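Local coordinates for putative transcriptional regulator TRANSCRIPTION REGULATOR protein (Rhizobium meliloti, PDB 5NLA) that activates transcription as an AraC-like regulator that binds c-di-GMP by a PilZ-like mechanism and so regulates extracellular polysaccharide production, at residues Ser50-Asp53 with Leu54-Gln57; Trp92-Asp96 with Leu97-Gln101. One frame throughout, in Å; residues are numbered along the deposited sequence.

Both contacts reach one seven-stranded antiparallel sheet, and they follow in series along the chain. Interaction 1 (50-57) marks where strand 49-52, outermost in that sheet within this chain, gives way to the loop before helix 59-67. Interaction 2 (92-101) is the turn end of the hairpin formed by strands 88-94 and 97-104. Their centres lie 21 Å apart and their nearest atoms about 7 Å apart, without touching; strand 88-94, which carries the first half of interaction 2, neighbours strand 49-52. Three successive strands of the sheet are thus sampled, one at its exit and two at their connection, in a domain whose paired antiparallel sheets are consistent with a cupin-like AraC sensor fold.

Interaction 1 of 2, residues Ser50-Asp53 with Leu54-Gln57; sequences STRD and LPPQ
At the exit of edge strand 49-52 the chain makes a beta turn of type I geometry from D53 to P56, and R52 lies against L54 and P55. The evidence for the turn is the separation of D53 CA and P56 CA, 5.7 Å, with L54 and P55 between them in helix-like backbone conformations. D53 O consequently faces the ring of P56, whose CD is 3.4 Å away. In a beta turn the fourth residue commonly offers its N-H to this oxygen; P56, a proline, has none, so the approach is a carbon-to-oxygen contact. The ring of P55 leans on the backbone just past the strand, its CD lying 3.6 Å from D53 C.

The aliphatic part of R52 supplies the apolar side-chain contacts. R52 CB is 4.0 Å from L54 CD1, and R52 CG is 4.1 Å from P55 CD; both neighbours are approached at a slant. A first torsion of 71° places CG between the backbone N and the carbonyl carbon, which brings it beside the proline. A bend at the third torsion then carries the guanidinium back along the strand, where NH2 donates to S50 OG at 3.2 Å with an angle of 164°. The hydroxyl oxygen sits at the edge of the guanidinium, nearly in its plane. E88 forms a salt bridge with the same NH2.

D53 directs its carboxylate differently: OD1 accepts a hydrogen bond from the backbone N of A87, and the side chain also touches Q59 and W63 of helix 59-67. Backbone bonding between T51 and L89 ties strand 49-52 to strand 88-94, T51 rests on H66 of the helix, and P56 O accepts from Q59 NE2, so the turn lies between the sheet edge and the helix that follows.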
loop_
_atom_site.group_PDB
_atom_site.type_symbol
_atom_site.label_atom_id
_atom_site.label_comp_id
_atom_site.label_asym_id
_atom_site.label_seq_id
_atom_site.Cartn_x
_atom_site.Cartn_y
_atom_site.Cartn_z
ATOM N N SER A 50 -6.792 9.839 12.897
ATOM C CA SER A 50 -5.619 10.707 12.989
ATOM C C SER A 50 -4.569 10.085 13.901
ATOM O O SER A 50 -4.895 9.383 14.848
ATOM C CB SER A 50 -6.037 12.079 13.534
ATOM O OG SER A 50 -5.157 13.107 13.107
ATOM N N THR A 51 -3.308 10.341 13.591
ATOM C CA THR A 51 -2.178 9.896 14.400
ATOM C C THR A 51 -1.125 10.982 14.331
ATOM O O THR A 51 -0.675 11.331 13.241
ATOM C CB THR A 51 -1.592 8.581 13.856
ATOM O OG1 THR A 51 -2.421 7.489 14.270
ATOM C CG2 THR A 51 -0.169 8.327 14.352
ATOM N N ARG A 52 -0.761 11.537 15.479
ATOM C CA ARG A 52 0.421 12.379 15.568
ATOM C C ARG A 52 1.134 12.118 16.856
ATOM O O ARG A 52 0.618 11.462 17.744
ATOM C CB ARG A 52 0.075 13.869 15.449
ATOM C CG ARG A 52 -0.658 14.462 16.637
ATOM C CD ARG A 52 -1.384 15.739 16.248
ATOM N NE ARG A 52 -2.464 15.477 15.293
ATOM C CZ ARG A 52 -3.239 16.407 14.735
ATOM N NH1 ARG A 52 -3.073 17.704 15.014
ATOM N NH2 ARG A 52 -4.187 16.036 13.871
ATOM N N ASP A 53 2.320 12.677 16.969
ATOM C CA ASP A 53 3.095 12.522 18.177
ATOM C C ASP A 53 3.564 13.851 18.759
ATOM O O ASP A 53 4.499 13.867 19.543
ATOM C CB ASP A 53 4.253 11.569 17.895
ATOM C CG ASP A 53 5.065 11.990 16.706
ATOM O OD1 ASP A 53 5.413 13.189 16.629
ATOM O OD2 ASP A 53 5.359 11.118 15.855
ATOM N N LEU A 54 2.896 14.951 18.414
ATOM C CA LEU A 54 3.228 16.263 18.991
ATOM C C LEU A 54 2.977 16.375 20.515
ATOM O O LEU A 54 3.723 17.074 21.178
ATOM C CB LEU A 54 2.547 17.414 18.228
ATOM C CG LEU A 54 3.152 17.787 16.854
ATOM C CD1 LEU A 54 2.534 17.012 15.691
ATOM C CD2 LEU A 54 3.047 19.295 16.597
ATOM N N PRO A 55 1.944 15.693 21.071
ATOM C CA PRO A 55 1.760 15.715 22.540
ATOM C C PRO A 55 2.698 14.848 23.423
ATOM O O PRO A 55 2.856 15.169 24.597
ATOM C CB PRO A 55 0.290 15.295 22.723
ATOM C CG PRO A 55 -0.356 15.552 21.406
ATOM C CD PRO A 55 0.713 15.235 20.400
ATOM N N PRO A 56 3.274 13.743 22.905
ATOM C CA PRO A 56 4.390 13.113 23.649
ATOM C C PRO A 56 5.711 13.911 23.628
ATOM O O PRO A 56 5.715 15.061 23.196
ATOM C CB PRO A 56 4.568 11.766 22.923
ATOM C CG PRO A 56 3.220 11.430 22.384
ATOM C CD PRO A 56 2.567 12.759 22.057
ATOM N N GLN A 57 6.808 13.309 24.105
ATOM C CA GLN A 57 8.177 13.826 23.863
ATOM C C GLN A 57 9.200 12.857 23.209
ATOM O O GLN A 57 10.061 13.321 22.430
ATOM C CB GLN A 57 8.778 14.379 25.142
ATOM C CG GLN A 57 10.094 15.125 24.917
ATOM C CD GLN A 57 10.073 16.035 23.693
ATOM O OE1 GLN A 57 10.833 15.841 22.746
ATOM N NE2 GLN A 57 9.179 17.005 23.700
#

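Interaction 2 of 2, residues Trp92-Asp96 with Leu97-Gln101; sequences WHLGD and LLIVQ
W92 pairs with I99, H93 with L98 and L94 with L97 in an antiparallel hairpin, its strand directions 153° apart, closed by a type II' beta turn from L94 to L97. W92 N donates to I99 O at 2.8 Å and I99 N returns a bond to W92 O at 2.9 Å; L94 N to L97 O, also 2.9 Å, closes the ladder beside the turn. At the turn, D96 OD1 accepts a weak bond from L97 N.

On one face, W92 NE1 donates to Q101 OE1 at 2.8 Å and 167°. The oxygen lies at the indole edge, near the ring plane, whereas the donor stands well above the amide's carbonyl plane. Q101 reaches the ring because its chain runs extended beyond CG. On this face too, L94 CD1 packs 4.1 Å from I99 CG1.

On the other face, L98 CD1 lies over the H93 imidazole in a CH-pi contact, 3.7 Å from the centroid and displaced toward the rim.

A phenylalanine in place of W92 would probably leave Q101 OE1 without its indole donor. As it stands, both ends of that amide are engaged, since NE2 bonds to E209; with R48 in a cation-pi contact with W92, one indole combines polar anchoring at its edge with pi interaction.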
loop_
_atom_site.group_PDB
_atom_site.type_symbol
_atom_site.label_atom_id
_atom_site.label_comp_id
_atom_site.label_asym_id
_atom_site.label_seq_id
_atom_site.Cartn_x
_atom_site.Cartn_y
_atom_site.Cartn_z
ATOM N N TRP A 92 -8.214 8.573 5.563
ATOM C CA TRP A 92 -9.588 8.574 5.045
ATOM C C TRP A 92 -9.837 7.251 4.324
ATOM O O TRP A 92 -9.014 6.839 3.507
ATOM C CB TRP A 92 -9.806 9.722 4.053
ATOM C CG TRP A 92 -9.272 11.051 4.493
ATOM C CD1 TRP A 92 -7.966 11.457 4.490
ATOM C CD2 TRP A 92 -10.033 12.157 4.975
ATOM N NE1 TRP A 92 -7.868 12.749 4.953
ATOM C CE2 TRP A 92 -9.118 13.199 5.268
ATOM C CE3 TRP A 92 -11.401 12.365 5.213
ATOM C CZ2 TRP A 92 -9.527 14.436 5.771
ATOM C CZ3 TRP A 92 -11.810 13.600 5.723
ATOM C CH2 TRP A 92 -10.872 14.619 5.993
ATOM N N HIS A 93 -10.967 6.605 4.629
ATOM C CA HIS A 93 -11.398 5.376 3.966
ATOM C C HIS A 93 -12.400 5.727 2.887
ATOM O O HIS A 93 -13.497 6.180 3.197
ATOM C CB HIS A 93 -12.071 4.429 4.968
ATOM C CG HIS A 93 -11.178 3.999 6.092
ATOM N ND1 HIS A 93 -11.049 4.722 7.260
ATOM C CD2 HIS A 93 -10.369 2.921 6.227
ATOM C CE1 HIS A 93 -10.198 4.111 8.065
ATOM N NE2 HIS A 93 -9.774 3.014 7.463
ATOM N N LEU A 94 -12.011 5.589 1.638
ATOM C CA LEU A 94 -12.956 5.774 0.578
ATOM C C LEU A 94 -13.278 4.340 0.330
ATOM O O LEU A 94 -12.706 3.732 -0.545
ATOM C CB LEU A 94 -12.280 6.334 -0.640
ATOM C CG LEU A 94 -12.062 7.827 -0.609
ATOM C CD1 LEU A 94 -11.546 8.254 -1.962
ATOM C CD2 LEU A 94 -13.394 8.479 -0.331
ATOM N N GLY A 95 -14.222 3.795 1.066
ATOM C CA GLY A 95 -14.507 2.393 0.924
ATOM C C GLY A 95 -13.252 1.608 1.246
ATOM O O GLY A 95 -12.661 1.766 2.295
ATOM N N ASP A 96 -12.901 0.699 0.356
ATOM C CA ASP A 96 -11.711 -0.135 0.471
ATOM C C ASP A 96 -10.362 0.577 0.339
ATOM O O ASP A 96 -9.426 0.288 1.068
ATOM C CB ASP A 96 -11.817 -1.269 -0.536
ATOM C CG ASP A 96 -12.708 -0.921 -1.705
ATOM O OD1 ASP A 96 -12.682 0.248 -2.132
ATOM O OD2 ASP A 96 -13.444 -1.808 -2.173
ATOM N N LEU A 97 -10.288 1.489 -0.617
ATOM C CA LEU A 97 -9.111 2.308 -0.913
ATOM C C LEU A 97 -8.857 3.335 0.206
ATOM O O LEU A 97 -9.743 4.132 0.528
ATOM C CB LEU A 97 -9.323 3.007 -2.267
ATOM C CG LEU A 97 -8.271 3.963 -2.836
ATOM C CD1 LEU A 97 -8.458 4.152 -4.336
ATOM C CD2 LEU A 97 -8.304 5.310 -2.135
ATOM N N LEU A 98 -7.651 3.303 0.782
ATOM C CA LEU A 98 -7.262 4.181 1.892
ATOM C C LEU A 98 -6.380 5.343 1.408
ATOM O O LEU A 98 -5.320 5.128 0.799
ATOM C CB LEU A 98 -6.514 3.382 2.972
ATOM C CG LEU A 98 -6.138 4.149 4.256
ATOM C CD1 LEU A 98 -7.337 4.367 5.154
ATOM C CD2 LEU A 98 -5.052 3.449 5.050
ATOM N N ILE A 99 -6.825 6.566 1.700
ATOM C CA ILE A 99 -6.035 7.778 1.478
ATOM C C ILE A 99 -5.346 8.127 2.794
ATOM O O ILE A 99 -6.014 8.227 3.829
ATOM C CB ILE A 99 -6.904 9.002 1.098
ATOM C CG1 ILE A 99 -7.930 8.659 0.005
ATOM C CG2 ILE A 99 -6.020 10.180 0.684
ATOM C CD1 ILE A 99 -7.315 8.291 -1.318
ATOM N N VAL A 100 -4.031 8.327 2.756
ATOM C CA VAL A 100 -3.281 8.762 3.939
ATOM C C VAL A 100 -2.479 10.027 3.650
ATOM O O VAL A 100 -1.662 10.049 2.738
ATOM C CB VAL A 100 -2.353 7.650 4.452
ATOM C CG1 VAL A 100 -1.421 8.168 5.548
ATOM C CG2 VAL A 100 -3.189 6.476 4.947
ATOM N N GLN A 101 -2.737 11.073 4.429
ATOM C CA GLN A 101 -1.910 12.281 4.426
ATOM C C GLN A 101 -0.807 12.120 5.474
ATOM O O GLN A 101 -1.088 12.039 6.674
ATOM C CB GLN A 101 -2.757 13.514 4.715
ATOM C CG GLN A 101 -3.733 13.853 3.584
ATOM C CD GLN A 101 -4.874 14.769 4.005
ATOM O OE1 GLN A 101 -5.656 14.444 4.907
ATOM N NE2 GLN A 101 -4.995 15.903 3.332
#